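Local coordinates for methyl-accepting chemotaxis protein (Vibrio parahaemolyticus, PDB 4EXO), which is a methyl-accepting chemotaxis receptor whose periplasmic PAS-like Cache domain binds pyruvate and probably senses small molecules outside the cell, at residues 101-106 and 135-140. Numbering follows the deposited sequence.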
# COMPACT_ATOMS: atom_id res chain seq x y z
N ALA A 101 -16.63 -14.34 2.97
CA ALA A 101 -16.31 -13.13 3.74
C ALA A 101 -16.37 -11.87 2.88
O ALA A 101 -16.94 -10.84 3.31
CB ALA A 101 -14.92 -13.23 4.41
N SER A 102 -15.77 -11.94 1.70
CA SER A 102 -15.71 -10.77 0.85
C SER A 102 -17.09 -10.39 0.27
O SER A 102 -17.37 -9.20 0.06
CB SER A 102 -14.70 -10.94 -0.30
OG SER A 102 -15.21 -11.78 -1.32
N GLN A 103 -17.95 -11.37 0.02
CA GLN A 103 -19.23 -11.07 -0.65
C GLN A 103 -20.40 -10.86 0.32
O GLN A 103 -21.26 -10.00 0.07
CB GLN A 103 -19.58 -12.20 -1.62
CG GLN A 103 -18.62 -12.24 -2.85
CD GLN A 103 -18.78 -13.46 -3.72
OE1 GLN A 103 -19.45 -14.43 -3.37
NE2 GLN A 103 -18.11 -13.43 -4.88
N LYS A 104 -20.45 -11.65 1.38
CA LYS A 104 -21.60 -11.68 2.31
C LYS A 104 -21.19 -11.27 3.72
O LYS A 104 -22.01 -11.24 4.62
CB LYS A 104 -22.16 -13.10 2.44
CG LYS A 104 -22.44 -13.80 1.14
CD LYS A 104 -23.30 -15.00 1.35
CE LYS A 104 -22.56 -16.15 1.98
NZ LYS A 104 -23.39 -17.38 1.77
N GLY A 105 -19.91 -11.01 3.94
CA GLY A 105 -19.47 -10.73 5.31
C GLY A 105 -18.57 -9.53 5.45
O GLY A 105 -18.60 -8.61 4.62
N ASP A 106 -17.73 -9.53 6.50
CA ASP A 106 -16.87 -8.37 6.75
C ASP A 106 -15.47 -8.43 6.13
O ASP A 106 -14.63 -7.57 6.40
CB ASP A 106 -16.78 -8.07 8.24
CG ASP A 106 -15.93 -9.09 9.01
OD1 ASP A 106 -15.40 -10.07 8.41
OD2 ASP A 106 -15.79 -8.91 10.24
N ASP A 135 -14.75 -10.75 -11.43
CA ASP A 135 -15.04 -11.83 -10.49
C ASP A 135 -13.75 -12.21 -9.74
O ASP A 135 -13.39 -13.39 -9.69
CB ASP A 135 -15.62 -13.08 -11.21
CG ASP A 135 -16.16 -14.12 -10.26
OD1 ASP A 135 -16.75 -13.75 -9.22
OD2 ASP A 135 -15.99 -15.35 -10.55
N TRP A 136 -13.05 -11.22 -9.20
CA TRP A 136 -11.89 -11.48 -8.34
C TRP A 136 -12.23 -11.18 -6.91
O TRP A 136 -12.64 -10.05 -6.58
CB TRP A 136 -10.67 -10.66 -8.74
CG TRP A 136 -9.97 -11.09 -10.00
CD1 TRP A 136 -10.29 -12.14 -10.82
CD2 TRP A 136 -8.82 -10.46 -10.57
NE1 TRP A 136 -9.40 -12.20 -11.88
CE2 TRP A 136 -8.50 -11.17 -11.75
CE3 TRP A 136 -8.02 -9.37 -10.20
CZ2 TRP A 136 -7.39 -10.83 -12.54
CZ3 TRP A 136 -6.94 -9.02 -11.01
CH2 TRP A 136 -6.64 -9.74 -12.16
N VAL A 137 -12.02 -12.18 -6.06
CA VAL A 137 -11.92 -12.00 -4.62
C VAL A 137 -10.43 -11.79 -4.37
O VAL A 137 -9.63 -12.74 -4.41
CB VAL A 137 -12.43 -13.25 -3.88
CG1 VAL A 137 -12.23 -13.08 -2.35
CG2 VAL A 137 -13.91 -13.49 -4.18
N LEU A 138 -10.08 -10.52 -4.19
CA LEU A 138 -8.67 -10.09 -4.03
C LEU A 138 -8.39 -10.01 -2.54
O LEU A 138 -9.14 -9.36 -1.82
CB LEU A 138 -8.49 -8.70 -4.66
CG LEU A 138 -7.11 -8.02 -4.53
CD1 LEU A 138 -6.03 -8.86 -5.25
CD2 LEU A 138 -7.13 -6.58 -5.08
N GLY A 139 -7.30 -10.62 -2.08
CA GLY A 139 -7.04 -10.74 -0.64
C GLY A 139 -5.59 -10.50 -0.27
O GLY A 139 -4.71 -10.58 -1.12
N THR A 140 -5.35 -10.22 1.01
CA THR A 140 -4.01 -10.19 1.56
C THR A 140 -4.17 -10.61 3.02
O THR A 140 -5.24 -11.12 3.41
CB THR A 140 -3.33 -8.78 1.40
OG1 THR A 140 -1.99 -8.86 1.95
CG2 THR A 140 -4.09 -7.69 2.17
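Val137 meets Ser102 and Gln103 where the last turn of helix 94-104 lies against the antiparallel sheet of this single Cache (PAS-like) domain, the helix packing on one sheet face at the start of strand 136-143. Both methyls of Val137 are used. The Ser102 hydroxyl oxygen faces the pair, with CG1 3.4 Å and CG2 3.6 Å from Ser102 OG, while Ser102 CB lies 3.9 Å from Val137 CG1. With chi1 at 76°, Ser102 OG sits between its own backbone N and carbonyl carbon, and it hydrogen-bonds within the helix to Ile99 O, three residues back, and weakly to Leu98 O, four residues back. Across the contact the same oxygen meets the valine methyls by van der Waals contact. Ala128 and Tyr130 of the neighbouring strand 120-131 also touch Val137, and Tyr130 touches Ser102 and Gln103 as well; bound pyruvate, whose pocket Leu98 lines, lies about 9 Å from the Val137 side chain. Gln103 reaches along the valine's flank, its chain extended about CB-CG (chi2 171°), which carries the amide out toward the strand. There Gln103 NE2 hydrogen-bonds to Ser65 OG, which also bonds Asp135 OD1, so that one hydroxyl links the helix to the residue just before the strand. On its way to Ser65, Gln103 NE2 passes 4.3 Å from Val137 CG2.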